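PDB 4X3N: calcium-regulated actin-bundling protein from Dictyostelium discoideum, which binds and bundles actin filaments, binds calcium, and may contribute to building and reorganizing filopodia and pseudopodia as the cell moves. Local coordinates for residues V248-S252 against I276-N280; I197-E201 against K286-Y290; A52-V57 against F164-F170; L106-E111 against Q126-L130; I72-D76 against Y88-L94. All blocks are in the same frame, centred on the assembly; numbering follows the deposited sequence.

Interaction 1: residues V248-S252 against I276-N280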
# COMPACT_ATOMS: atom_id res chain seq x y z
N VAL A 248 -12.19 -1.30 -35.83
CA VAL A 248 -13.01 -0.13 -35.35
C VAL A 248 -14.17 0.15 -36.31
O VAL A 248 -15.33 0.24 -35.87
CB VAL A 248 -12.11 1.10 -35.16
CG1 VAL A 248 -12.92 2.37 -35.04
CG2 VAL A 248 -11.29 0.90 -33.88
N ARG A 249 -13.86 0.22 -37.61
CA ARG A 249 -14.89 0.32 -38.66
C ARG A 249 -16.00 -0.71 -38.56
O ARG A 249 -17.17 -0.35 -38.53
CB ARG A 249 -14.26 0.21 -40.06
CG ARG A 249 -13.60 1.52 -40.50
CD ARG A 249 -13.94 1.95 -41.94
NE ARG A 249 -12.99 1.39 -42.92
CZ ARG A 249 -11.72 1.78 -43.09
NH1 ARG A 249 -11.20 2.74 -42.34
NH2 ARG A 249 -10.94 1.19 -44.01
N THR A 250 -15.66 -2.00 -38.52
CA THR A 250 -16.75 -2.97 -38.49
C THR A 250 -17.55 -2.83 -37.23
O THR A 250 -18.78 -2.89 -37.28
CB THR A 250 -16.42 -4.47 -38.85
OG1 THR A 250 -16.48 -5.31 -37.70
CG2 THR A 250 -15.16 -4.67 -39.58
N ALA A 251 -16.92 -2.58 -36.09
CA ALA A 251 -17.67 -2.26 -34.86
C ALA A 251 -18.54 -1.01 -35.01
O ALA A 251 -19.67 -0.98 -34.58
CB ALA A 251 -16.72 -2.04 -33.69
N SER A 252 -18.00 0.03 -35.61
CA SER A 252 -18.74 1.30 -35.70
C SER A 252 -19.96 1.14 -36.65
O SER A 252 -21.10 1.47 -36.30
CB SER A 252 -17.77 2.39 -36.19
OG SER A 252 -16.61 2.49 -35.32
N ILE A 276 -17.86 3.55 -29.14
CA ILE A 276 -17.62 3.83 -30.55
C ILE A 276 -16.87 5.11 -30.65
O ILE A 276 -15.84 5.16 -31.28
CB ILE A 276 -18.92 3.80 -31.41
CG1 ILE A 276 -19.58 2.42 -31.43
CG2 ILE A 276 -18.62 4.29 -32.82
CD1 ILE A 276 -18.66 1.27 -31.84
N TRP A 277 -17.32 6.15 -29.96
CA TRP A 277 -16.60 7.42 -30.00
C TRP A 277 -15.13 7.26 -29.49
O TRP A 277 -14.19 7.81 -30.06
CB TRP A 277 -17.36 8.48 -29.15
CG TRP A 277 -16.67 9.86 -29.15
CD1 TRP A 277 -16.98 10.94 -29.96
CD2 TRP A 277 -15.60 10.29 -28.31
NE1 TRP A 277 -16.16 12.00 -29.67
CE2 TRP A 277 -15.29 11.63 -28.68
CE3 TRP A 277 -14.84 9.68 -27.31
CZ2 TRP A 277 -14.25 12.35 -28.08
CZ3 TRP A 277 -13.83 10.40 -26.70
CH2 TRP A 277 -13.54 11.73 -27.09
N TRP A 278 -14.94 6.52 -28.40
CA TRP A 278 -13.60 6.46 -27.77
C TRP A 278 -12.62 5.76 -28.69
O TRP A 278 -11.51 6.21 -28.92
CB TRP A 278 -13.68 5.67 -26.45
CG TRP A 278 -12.43 5.73 -25.65
CD1 TRP A 278 -11.33 4.88 -25.75
CD2 TRP A 278 -12.12 6.64 -24.59
NE1 TRP A 278 -10.42 5.20 -24.82
CE2 TRP A 278 -10.86 6.28 -24.10
CE3 TRP A 278 -12.80 7.71 -23.99
CZ2 TRP A 278 -10.24 6.99 -23.06
CZ3 TRP A 278 -12.19 8.40 -22.95
CH2 TRP A 278 -10.95 8.03 -22.48
N MET A 279 -13.07 4.65 -29.23
CA MET A 279 -12.19 3.88 -30.11
C MET A 279 -11.80 4.64 -31.34
O MET A 279 -10.67 4.62 -31.76
CB MET A 279 -12.86 2.56 -30.48
CG MET A 279 -12.84 1.58 -29.32
SD MET A 279 -13.34 -0.08 -29.80
CE MET A 279 -14.87 0.25 -30.76
N ASN A 280 -12.74 5.37 -31.92
CA ASN A 280 -12.41 6.26 -33.08
C ASN A 280 -11.50 7.36 -32.69
O ASN A 280 -10.53 7.62 -33.36
CB ASN A 280 -13.69 6.78 -33.75
CG ASN A 280 -14.32 5.73 -34.69
OD1 ASN A 280 -13.92 5.60 -35.82
ND2 ASN A 280 -15.27 4.96 -34.21
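Two nearly antiparallel helical segments meet here, their local axes 10.2 Å apart at closest approach and at 161° to each other. Ala251 makes the shallow spot on 248-252: Ile276 CD1 reaches to 3.7 Å from Ala251 O and 4.3 Å from Ala251 CB, while Met279, its terminal methyl turned back by a chi3 of -48°, sets CE 4.2 Å from Ala251 CB. One turn earlier on 248-252, Val248 is itself the bump, with CG2 lying 4.1 Å from Met279 CB and CG1 3.5 Å from Asn280 OD1. Ser252 comes closest in backbone terms, its CA 5.8 Å from Ile276 CA. Its OG donates to Val248 O (2.6 Å) and accepts from Asn280 ND2 (3.0 Å), which also bonds Ile276 O (3.0 Å). Around these segments of helices 232-255 and 273-290, helix 181-211 covers Val248 and Met279 through Ala186 and Leu190, Tyr260 touches Ser252, Ile276 and Asn280, and Trp278 packs on helix 42-57 and meets Tyr65 and Trp69 of helix 61-79 edge-to-face.

Interaction 2: residues I197-E201 against K286-Y290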
# COMPACT_ATOMS: atom_id res chain seq x y z
N ILE A 197 3.60 -0.18 -30.43
CA ILE A 197 4.20 1.10 -30.13
C ILE A 197 5.27 0.93 -29.09
O ILE A 197 6.39 1.47 -29.24
CB ILE A 197 3.14 2.08 -29.59
CG1 ILE A 197 2.27 2.62 -30.72
CG2 ILE A 197 3.86 3.20 -28.86
CD1 ILE A 197 1.00 3.33 -30.27
N ARG A 198 4.97 0.20 -28.00
CA ARG A 198 6.03 -0.09 -26.97
C ARG A 198 7.23 -0.79 -27.60
O ARG A 198 8.32 -0.41 -27.37
CB ARG A 198 5.48 -0.91 -25.80
CG ARG A 198 6.52 -1.54 -24.83
CD ARG A 198 5.88 -2.16 -23.58
NE ARG A 198 4.90 -1.24 -23.01
CZ ARG A 198 4.13 -1.49 -21.94
NH1 ARG A 198 4.20 -2.65 -21.31
NH2 ARG A 198 3.30 -0.56 -21.50
N ALA A 199 6.99 -1.87 -28.33
CA ALA A 199 8.07 -2.60 -28.98
C ALA A 199 8.92 -1.63 -29.84
O ALA A 199 10.15 -1.61 -29.72
CB ALA A 199 7.49 -3.69 -29.88
N TYR A 200 8.28 -0.82 -30.67
CA TYR A 200 8.98 0.18 -31.51
C TYR A 200 9.75 1.26 -30.74
O TYR A 200 10.93 1.53 -31.00
CB TYR A 200 8.00 0.82 -32.48
CG TYR A 200 8.50 2.08 -33.21
CD1 TYR A 200 9.34 1.99 -34.33
CD2 TYR A 200 8.04 3.32 -32.84
CE1 TYR A 200 9.73 3.12 -35.01
CE2 TYR A 200 8.42 4.47 -33.53
CZ TYR A 200 9.26 4.37 -34.60
OH TYR A 200 9.65 5.52 -35.23
N GLU A 201 9.11 1.86 -29.76
CA GLU A 201 9.79 2.87 -28.95
C GLU A 201 10.84 2.27 -28.07
O GLU A 201 11.84 2.91 -27.79
CB GLU A 201 8.82 3.68 -28.11
CG GLU A 201 7.81 4.41 -28.94
CD GLU A 201 8.29 5.74 -29.54
OE1 GLU A 201 9.48 6.07 -29.54
OE2 GLU A 201 7.42 6.42 -30.07
N LYS A 286 -3.72 7.68 -32.50
CA LYS A 286 -2.66 6.78 -32.88
C LYS A 286 -2.18 7.05 -34.27
O LYS A 286 -0.95 7.03 -34.49
CB LYS A 286 -3.10 5.32 -32.68
CG LYS A 286 -3.05 4.89 -31.20
CD LYS A 286 -4.09 3.84 -30.90
CE LYS A 286 -3.65 2.93 -29.72
NZ LYS A 286 -3.62 3.58 -28.37
N LYS A 287 -3.09 7.25 -35.23
CA LYS A 287 -2.68 7.36 -36.67
C LYS A 287 -1.90 8.61 -36.87
O LYS A 287 -0.89 8.65 -37.57
CB LYS A 287 -3.90 7.38 -37.60
CG LYS A 287 -4.46 6.01 -37.81
CD LYS A 287 -5.80 6.01 -38.54
CE LYS A 287 -5.67 6.31 -40.02
NZ LYS A 287 -7.05 6.38 -40.61
N LYS A 288 -2.36 9.66 -36.21
CA LYS A 288 -1.70 10.95 -36.25
C LYS A 288 -0.23 10.79 -35.84
O LYS A 288 0.66 11.27 -36.53
CB LYS A 288 -2.53 11.90 -35.40
CG LYS A 288 -1.93 13.08 -34.66
CD LYS A 288 -3.10 14.06 -34.45
CE LYS A 288 -3.17 14.65 -33.06
NZ LYS A 288 -2.34 15.89 -33.04
N ARG A 289 0.01 10.02 -34.79
CA ARG A 289 1.33 9.96 -34.15
C ARG A 289 2.24 8.89 -34.79
O ARG A 289 3.41 9.09 -34.90
CB ARG A 289 1.11 9.79 -32.63
CG ARG A 289 2.31 9.42 -31.77
CD ARG A 289 2.93 10.62 -31.07
NE ARG A 289 4.08 10.24 -30.23
CZ ARG A 289 5.32 9.93 -30.66
NH1 ARG A 289 5.63 9.96 -31.96
NH2 ARG A 289 6.28 9.61 -29.77
N TYR A 290 1.69 7.77 -35.22
CA TYR A 290 2.50 6.66 -35.70
C TYR A 290 2.19 6.18 -37.12
O TYR A 290 2.88 5.28 -37.61
CB TYR A 290 2.35 5.49 -34.72
CG TYR A 290 3.04 5.76 -33.41
CD1 TYR A 290 4.42 5.77 -33.32
CD2 TYR A 290 2.34 5.99 -32.26
CE1 TYR A 290 5.06 6.00 -32.14
CE2 TYR A 290 2.97 6.24 -31.07
CZ TYR A 290 4.33 6.23 -31.00
OH TYR A 290 5.02 6.45 -29.82
O HOH W 1 8.41 7.98 -32.07
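Tyr290, in the last turn of helix 273-290, bridges a wide gap to helix 181-211: the local axes run 16° from parallel and approach no closer than 13.4 Å. Chi1 at -71° (m) places its ring between the helices. Ile197, m at chi1 and t at chi2, lies over one ring face, CG1 4.0 Å from the ring centroid in a CH-pi contact, and its CD1 reaches 3.6 Å from Tyr290 CD2. Tyr200, in the t rotamer, brings CE2 within 3.9 Å of Tyr290 CE1, while its hydroxyl bonds Asp229. Glu201 is folded, m at chi1 and chi2, and its OE2 accepts a very short hydrogen bond of 2.4 Å from Tyr290 OH. Arg289 NH2 stands 3.4 Å from Glu201 OE2, a salt bridge of charges alone, the oxygen lying well out of the guanidinium plane. Leu237 of helix 232-255 touches Ile197 and Tyr290. A water also donates to Glu201 OE2 (2.7 Å), consistent with a charged Glu201 that ties helix 181-211 to the end of helix 273-290.

Interaction 3: residues A52-V57 against F164-F170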
# COMPACT_ATOMS: atom_id res chain seq x y z
N ALA A 52 -23.01 4.88 -20.59
CA ALA A 52 -24.17 4.98 -19.73
C ALA A 52 -24.80 6.39 -19.86
O ALA A 52 -26.02 6.56 -19.83
CB ALA A 52 -23.80 4.73 -18.29
N TYR A 53 -23.97 7.39 -20.01
CA TYR A 53 -24.46 8.75 -19.93
C TYR A 53 -24.30 9.49 -21.25
O TYR A 53 -24.27 10.73 -21.28
CB TYR A 53 -23.72 9.46 -18.81
CG TYR A 53 -24.20 9.12 -17.45
CD1 TYR A 53 -25.41 9.59 -16.97
CD2 TYR A 53 -23.45 8.27 -16.62
CE1 TYR A 53 -25.86 9.22 -15.72
CE2 TYR A 53 -23.85 7.93 -15.36
CZ TYR A 53 -25.07 8.39 -14.89
OH TYR A 53 -25.52 7.97 -13.66
N TRP A 54 -24.21 8.77 -22.36
CA TRP A 54 -23.91 9.41 -23.64
C TRP A 54 -24.94 10.55 -23.96
O TRP A 54 -24.55 11.62 -24.46
CB TRP A 54 -23.87 8.35 -24.79
CG TRP A 54 -23.24 8.89 -26.02
CD1 TRP A 54 -23.86 9.16 -27.22
CD2 TRP A 54 -21.89 9.28 -26.16
NE1 TRP A 54 -22.96 9.71 -28.08
CE2 TRP A 54 -21.74 9.78 -27.46
CE3 TRP A 54 -20.79 9.31 -25.30
CZ2 TRP A 54 -20.53 10.26 -27.93
CZ3 TRP A 54 -19.57 9.77 -25.78
CH2 TRP A 54 -19.45 10.24 -27.07
N ALA A 55 -26.21 10.35 -23.63
CA ALA A 55 -27.26 11.30 -24.01
C ALA A 55 -26.96 12.60 -23.32
O ALA A 55 -27.14 13.65 -23.90
CB ALA A 55 -28.64 10.82 -23.64
N GLU A 56 -26.45 12.51 -22.10
CA GLU A 56 -26.19 13.68 -21.30
C GLU A 56 -24.82 14.26 -21.39
O GLU A 56 -24.63 15.43 -21.07
CB GLU A 56 -26.41 13.32 -19.83
CG GLU A 56 -27.82 12.90 -19.44
CD GLU A 56 -28.12 11.45 -19.71
OE1 GLU A 56 -27.23 10.66 -20.10
OE2 GLU A 56 -29.28 11.08 -19.46
N VAL A 57 -23.81 13.44 -21.73
CA VAL A 57 -22.42 13.89 -21.51
C VAL A 57 -21.55 13.92 -22.75
O VAL A 57 -20.43 14.40 -22.68
CB VAL A 57 -21.69 13.06 -20.38
CG1 VAL A 57 -21.09 11.78 -20.89
CG2 VAL A 57 -20.65 13.91 -19.66
N PHE A 164 -26.08 15.21 -13.15
CA PHE A 164 -26.95 14.16 -13.66
C PHE A 164 -26.53 12.72 -13.34
O PHE A 164 -27.37 11.87 -13.44
CB PHE A 164 -27.15 14.24 -15.19
CG PHE A 164 -25.89 14.20 -15.95
CD1 PHE A 164 -25.29 12.98 -16.22
CD2 PHE A 164 -25.29 15.36 -16.37
CE1 PHE A 164 -24.09 12.96 -16.87
CE2 PHE A 164 -24.08 15.34 -17.00
CZ PHE A 164 -23.48 14.13 -17.26
N ALA A 165 -25.27 12.49 -12.96
CA ALA A 165 -24.71 11.17 -12.74
C ALA A 165 -24.61 10.87 -11.24
O ALA A 165 -24.42 11.80 -10.44
CB ALA A 165 -23.34 11.13 -13.37
N ASN A 166 -24.80 9.59 -10.87
CA ASN A 166 -24.56 9.20 -9.54
C ASN A 166 -24.42 7.72 -9.49
O ASN A 166 -24.76 7.04 -10.46
CB ASN A 166 -25.67 9.73 -8.61
CG ASN A 166 -26.99 9.16 -8.95
OD1 ASN A 166 -27.31 8.01 -8.63
ND2 ASN A 166 -27.79 9.96 -9.58
N PRO A 167 -23.91 7.18 -8.39
CA PRO A 167 -23.51 5.76 -8.51
C PRO A 167 -24.66 4.77 -8.75
O PRO A 167 -24.55 3.77 -9.52
CB PRO A 167 -22.86 5.50 -7.14
CG PRO A 167 -22.25 6.77 -6.81
CD PRO A 167 -23.28 7.81 -7.22
N ALA A 168 -25.77 4.96 -8.06
CA ALA A 168 -26.88 4.03 -8.24
C ALA A 168 -27.51 4.11 -9.62
O ALA A 168 -27.77 3.08 -10.28
CB ALA A 168 -27.95 4.28 -7.17
N ASP A 169 -27.71 5.32 -10.10
CA ASP A 169 -28.13 5.56 -11.47
C ASP A 169 -27.17 4.91 -12.47
O ASP A 169 -27.58 4.20 -13.41
CB ASP A 169 -28.30 7.08 -11.71
CG ASP A 169 -28.81 7.41 -13.14
OD1 ASP A 169 -30.04 7.21 -13.37
OD2 ASP A 169 -28.00 7.81 -14.05
N PHE A 170 -25.89 5.18 -12.30
CA PHE A 170 -24.90 4.59 -13.16
C PHE A 170 -25.05 3.05 -13.21
O PHE A 170 -25.01 2.47 -14.28
CB PHE A 170 -23.50 4.98 -12.70
CG PHE A 170 -22.44 4.13 -13.33
CD1 PHE A 170 -22.16 4.27 -14.68
CD2 PHE A 170 -21.83 3.14 -12.62
CE1 PHE A 170 -21.27 3.45 -15.28
CE2 PHE A 170 -20.89 2.31 -13.23
CZ PHE A 170 -20.63 2.46 -14.55
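Two hydrogen bonds meet at the Tyr53 hydroxyl. Tyr53 OH donates to Asp169 OD2 at 2.5 Å and receives a weak bond from Asn166 N at 3.3 Å. Asp169 OD2 is also paired with Arg173, which bonds Glu56 and the carbonyl of Ala52 as well, so the charges on this side converge on one arginine. Asn166 is the N-cap of helix 167-174, its OD1 accepting from Asp169 N at 3.1 Å, with Pro167 in the first turn. This turn follows the helix 153-160 that leaves the calcium-binding EF-hand-like loop, and it packs the chain after that loop against the end of helix 42-57; the side chain of Phe170 lies about 12 Å from the calcium. Ala165 CB sits 3.9 Å from the Tyr53 ring centroid and Glu56 CB 3.8 Å from that of Phe164, both CH-pi. The Tyr53 and Phe164 rings meet obliquely, centroids 5.4 Å apart and planes at 54°. Apolar contacts fill the remainder: Val57 CG2 reaches the Phe164 edge at CZ (3.7 Å), Tyr53 CE2 lies 4.0 Å from Phe170 CB, and Ala52 CB 4.0 Å from Phe170 CD1.

Interaction 4: residues L106-E111 against Q126-L130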
# COMPACT_ATOMS: atom_id res chain seq x y z
N LEU A 106 -5.29 18.85 -12.53
CA LEU A 106 -6.44 19.20 -13.31
C LEU A 106 -6.74 20.68 -13.26
O LEU A 106 -7.04 21.30 -14.29
CB LEU A 106 -7.69 18.52 -12.80
CG LEU A 106 -8.05 17.14 -13.33
CD1 LEU A 106 -9.36 16.70 -12.71
CD2 LEU A 106 -8.09 17.06 -14.87
N CYS A 107 -6.70 21.22 -12.06
CA CYS A 107 -7.00 22.61 -11.83
C CYS A 107 -5.92 23.47 -12.46
O CYS A 107 -6.23 24.48 -13.04
CB CYS A 107 -7.08 22.91 -10.33
SG CYS A 107 -8.48 22.18 -9.44
N LYS A 108 -4.68 23.03 -12.39
CA LYS A 108 -3.60 23.84 -12.94
C LYS A 108 -3.73 23.88 -14.46
O LYS A 108 -3.58 24.94 -15.08
CB LYS A 108 -2.24 23.30 -12.54
CG LYS A 108 -1.09 24.27 -12.79
CD LYS A 108 0.21 23.82 -12.13
CE LYS A 108 0.83 22.65 -12.87
NZ LYS A 108 2.33 22.72 -12.94
N PHE A 109 -4.03 22.73 -15.04
CA PHE A 109 -4.19 22.64 -16.48
C PHE A 109 -5.28 23.59 -16.96
O PHE A 109 -5.05 24.40 -17.82
CB PHE A 109 -4.50 21.23 -16.91
CG PHE A 109 -4.74 21.11 -18.39
CD1 PHE A 109 -5.97 21.42 -18.94
CD2 PHE A 109 -3.71 20.68 -19.23
CE1 PHE A 109 -6.17 21.32 -20.29
CE2 PHE A 109 -3.93 20.54 -20.59
CZ PHE A 109 -5.15 20.86 -21.11
N CYS A 110 -6.45 23.49 -16.34
CA CYS A 110 -7.63 24.27 -16.73
C CYS A 110 -7.52 25.77 -16.44
O CYS A 110 -8.31 26.56 -16.99
CB CYS A 110 -8.85 23.74 -15.97
SG CYS A 110 -9.39 22.11 -16.55
N GLU A 111 -6.64 26.13 -15.50
CA GLU A 111 -6.41 27.54 -15.11
C GLU A 111 -5.37 28.23 -15.96
O GLU A 111 -5.28 29.45 -15.95
CB GLU A 111 -5.96 27.64 -13.64
CG GLU A 111 -7.13 27.82 -12.68
CD GLU A 111 -6.88 27.28 -11.27
OE1 GLU A 111 -5.70 27.10 -10.85
OE2 GLU A 111 -7.87 27.02 -10.57
N GLN A 126 -15.34 21.54 -15.58
CA GLN A 126 -14.24 22.22 -14.93
C GLN A 126 -14.14 21.72 -13.51
O GLN A 126 -15.14 21.64 -12.83
CB GLN A 126 -14.45 23.75 -14.87
CG GLN A 126 -14.30 24.42 -16.25
CD GLN A 126 -13.15 23.87 -17.05
OE1 GLN A 126 -11.97 24.18 -16.79
NE2 GLN A 126 -13.48 23.09 -18.09
N PRO A 127 -12.92 21.43 -13.04
CA PRO A 127 -12.73 21.04 -11.63
C PRO A 127 -12.85 22.25 -10.72
O PRO A 127 -13.00 23.36 -11.20
CB PRO A 127 -11.32 20.52 -11.59
CG PRO A 127 -10.64 21.21 -12.74
CD PRO A 127 -11.65 21.49 -13.79
N GLN A 128 -12.77 22.03 -9.42
CA GLN A 128 -12.84 23.09 -8.43
C GLN A 128 -11.59 23.06 -7.59
O GLN A 128 -11.13 22.01 -7.13
CB GLN A 128 -14.09 22.91 -7.57
CG GLN A 128 -14.13 23.72 -6.27
CD GLN A 128 -15.29 23.31 -5.36
OE1 GLN A 128 -15.61 22.11 -5.19
NE2 GLN A 128 -15.94 24.31 -4.77
N MET A 129 -11.02 24.23 -7.38
CA MET A 129 -9.79 24.31 -6.61
C MET A 129 -10.19 24.13 -5.15
O MET A 129 -11.22 24.63 -4.73
CB MET A 129 -9.09 25.67 -6.82
CG MET A 129 -7.67 25.71 -6.29
SD MET A 129 -6.50 24.88 -7.41
CE MET A 129 -5.99 23.36 -6.56
N LEU A 130 -9.38 23.42 -4.39
CA LEU A 130 -9.65 23.25 -2.99
C LEU A 130 -8.36 23.12 -2.25
O LEU A 130 -7.39 22.56 -2.79
CB LEU A 130 -10.42 21.96 -2.77
CG LEU A 130 -11.81 21.79 -3.29
CD1 LEU A 130 -12.20 20.36 -2.97
CD2 LEU A 130 -12.75 22.79 -2.62
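Pro127 and Cys107 each lose 74 Å² to this contact, more than any other residue, and Met129 follows with 55 Å². The proline ring lies against the last turns of helix 96-111, where it touches three side chains: CG is 4.0 Å from Leu106 CB, CB 3.9 Å from Cys107 SG, and CD 3.6 Å from Cys110 SG. Cys107 sits between proline and methionine, since its SG also approaches Gln128 O at 3.5 Å and its CB lies 3.6 Å from Met129 SD. Met129 then spreads along the solvent side, its SD 4.1 Å from Glu111 OE2. Just before Pro127, Gln126 OE1 comes to 3.3 Å from Cys110 CB, while its NE2 bonds Tyr122 O. The extended loop leading into helix 132-143, which precedes the calcium site, is thus laid along helix 96-111, and Gln128 O is held by Arg135 on the helix that follows. No hydrogen bond crosses between the segments; sulfur, methylene and proline-ring surfaces make this a packing contact, mainly apolar.

Interaction 5: residues I72-D76 against Y88-L94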
# COMPACT_ATOMS: atom_id res chain seq x y z
N ILE A 72 -5.09 11.60 -15.15
CA ILE A 72 -5.14 10.57 -14.14
C ILE A 72 -4.07 9.60 -14.47
O ILE A 72 -3.39 9.08 -13.55
CB ILE A 72 -6.55 9.92 -13.94
CG1 ILE A 72 -6.68 9.22 -12.58
CG2 ILE A 72 -6.91 8.96 -15.04
CD1 ILE A 72 -8.11 8.85 -12.10
N LYS A 73 -3.84 9.38 -15.75
CA LYS A 73 -2.75 8.57 -16.18
C LYS A 73 -1.41 9.11 -15.75
O LYS A 73 -0.57 8.33 -15.28
CB LYS A 73 -2.73 8.37 -17.67
CG LYS A 73 -3.88 7.53 -18.17
CD LYS A 73 -3.65 7.10 -19.59
CE LYS A 73 -3.78 8.29 -20.50
NZ LYS A 73 -3.53 7.81 -21.88
N TYR A 74 -1.18 10.40 -15.92
CA TYR A 74 0.10 10.95 -15.50
C TYR A 74 0.30 10.84 -13.98
O TYR A 74 1.39 10.59 -13.54
CB TYR A 74 0.29 12.38 -15.94
CG TYR A 74 0.93 12.39 -17.32
CD1 TYR A 74 2.28 12.13 -17.48
CD2 TYR A 74 0.17 12.59 -18.47
CE1 TYR A 74 2.86 12.11 -18.74
CE2 TYR A 74 0.73 12.57 -19.73
CZ TYR A 74 2.07 12.33 -19.86
OH TYR A 74 2.63 12.32 -21.11
N ALA A 75 -0.77 11.02 -13.22
CA ALA A 75 -0.68 10.92 -11.75
C ALA A 75 -0.34 9.51 -11.33
O ALA A 75 0.55 9.32 -10.47
CB ALA A 75 -1.94 11.43 -11.10
N ASP A 76 -0.96 8.52 -11.99
CA ASP A 76 -0.66 7.12 -11.78
C ASP A 76 0.78 6.74 -12.18
O ASP A 76 1.49 6.03 -11.43
CB ASP A 76 -1.66 6.24 -12.56
CG ASP A 76 -1.63 4.82 -12.11
OD1 ASP A 76 -1.67 4.55 -10.90
OD2 ASP A 76 -1.56 3.92 -12.94
N TYR A 88 4.00 2.41 -19.92
CA TYR A 88 3.04 2.49 -18.84
C TYR A 88 1.94 1.48 -19.07
O TYR A 88 1.32 1.52 -20.09
CB TYR A 88 2.55 3.94 -18.80
CG TYR A 88 1.40 4.13 -17.92
CD1 TYR A 88 1.48 3.81 -16.58
CD2 TYR A 88 0.18 4.63 -18.42
CE1 TYR A 88 0.41 4.03 -15.75
CE2 TYR A 88 -0.90 4.80 -17.61
CZ TYR A 88 -0.78 4.47 -16.29
OH TYR A 88 -1.80 4.64 -15.46
N ASP A 89 1.67 0.57 -18.12
CA ASP A 89 0.53 -0.31 -18.21
C ASP A 89 -0.59 0.42 -17.42
O ASP A 89 -0.44 0.76 -16.24
CB ASP A 89 0.78 -1.66 -17.57
CG ASP A 89 1.91 -2.45 -18.23
OD1 ASP A 89 2.00 -2.47 -19.45
OD2 ASP A 89 2.70 -3.07 -17.47
N GLU A 90 -1.68 0.67 -18.10
CA GLU A 90 -2.72 1.56 -17.61
C GLU A 90 -3.27 1.11 -16.24
O GLU A 90 -3.61 -0.03 -16.07
CB GLU A 90 -3.84 1.64 -18.63
CG GLU A 90 -4.72 2.86 -18.41
CD GLU A 90 -5.88 2.99 -19.36
OE1 GLU A 90 -6.09 2.18 -20.24
OE2 GLU A 90 -6.61 3.96 -19.21
N GLY A 91 -3.42 2.06 -15.30
CA GLY A 91 -3.89 1.77 -13.95
C GLY A 91 -5.40 1.85 -13.76
O GLY A 91 -6.12 1.77 -14.73
N ASN A 92 -5.86 1.90 -12.51
CA ASN A 92 -7.28 1.88 -12.20
C ASN A 92 -7.70 2.84 -11.11
O ASN A 92 -8.82 3.40 -11.20
CB ASN A 92 -7.79 0.50 -11.78
CG ASN A 92 -6.85 -0.30 -10.82
OD1 ASN A 92 -5.98 0.23 -10.16
ND2 ASN A 92 -7.03 -1.60 -10.80
N ASP A 93 -6.91 2.98 -10.06
CA ASP A 93 -7.29 3.91 -9.00
C ASP A 93 -6.06 4.50 -8.24
O ASP A 93 -4.93 4.09 -8.43
CB ASP A 93 -8.33 3.28 -8.17
CG ASP A 93 -7.81 2.06 -7.35
OD1 ASP A 93 -6.65 2.03 -6.95
OD2 ASP A 93 -8.54 1.10 -7.21
N LEU A 94 -6.31 5.54 -7.48
CA LEU A 94 -5.31 6.32 -6.79
C LEU A 94 -5.61 6.37 -5.27
O LEU A 94 -6.78 6.51 -4.84
CB LEU A 94 -5.31 7.76 -7.30
CG LEU A 94 -5.38 8.03 -8.83
CD1 LEU A 94 -5.38 9.55 -9.07
CD2 LEU A 94 -4.20 7.36 -9.52
O HOH W 2 -2.07 4.64 -8.07
O HOH W 3 -3.60 2.27 -10.53
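Tyr88 opens the segment and lays its ring beside helix 61-79: CE2 is 4.0 Å from Lys73 CB, and OH donates to Asp76 OD2 at 2.6 Å, an oxygen that Lys80 also pairs with. The same hydroxyl accepts from Gly91 N at 3.1 Å. Glu90 brings OE2 to 4.3 Å from Lys73 CD, though its carboxylate bonds Trp69 and Ser43, and Lys73 pairs with Glu70. Gly91 passes close to the helix, its CA 3.3 Å from Asp76 OD2; a CB here would clash with that oxygen. Asn92 N donates at 3.0 Å to water 3, which lies 3.0 Å from Asp76 OD1. The chain is here entering the short strand 93-95, which pairs antiparallel with 150-152 in the calcium-binding loop of an EF-hand-like helix-loop-helix. Asp93 points away from the helix, its side chain about 6 Å from the calcium, and forms a salt bridge with Arg150, a residue of the metal site. Asp93 O accepts from water 2 at 2.9 Å, and water 2 also donates to Asp76 OD1 at 2.9 Å. Leu94 turns back to the helix, CD1 3.8 Å from Ile72 CG1 and 4.4 Å from Ala75 CB, with Phe102 packed behind.

How the interactions relate
Interaction 5 lies close to the calcium, about 6 Å from the side chain of Asp93, against about 12 Å from that of Phe170 in interaction 3; their centres lie 23 Å apart. Two direct touches tie this region to the C-terminal helices. Arg198 NH1 of interaction 2 forms a 2.9 Å salt bridge with Asp89 OD1 of interaction 5, and Trp277 CB of interaction 1 packs 3.4 Å from Trp54 CH2 of interaction 3. Interactions 1 and 2 share helix 273-290 with centres 19 Å apart. Interaction 4, whose helix 96-111 follows strand 93-95, touches none of the others and lies 31 Å from interaction 1, centre to centre, across the chain's centre.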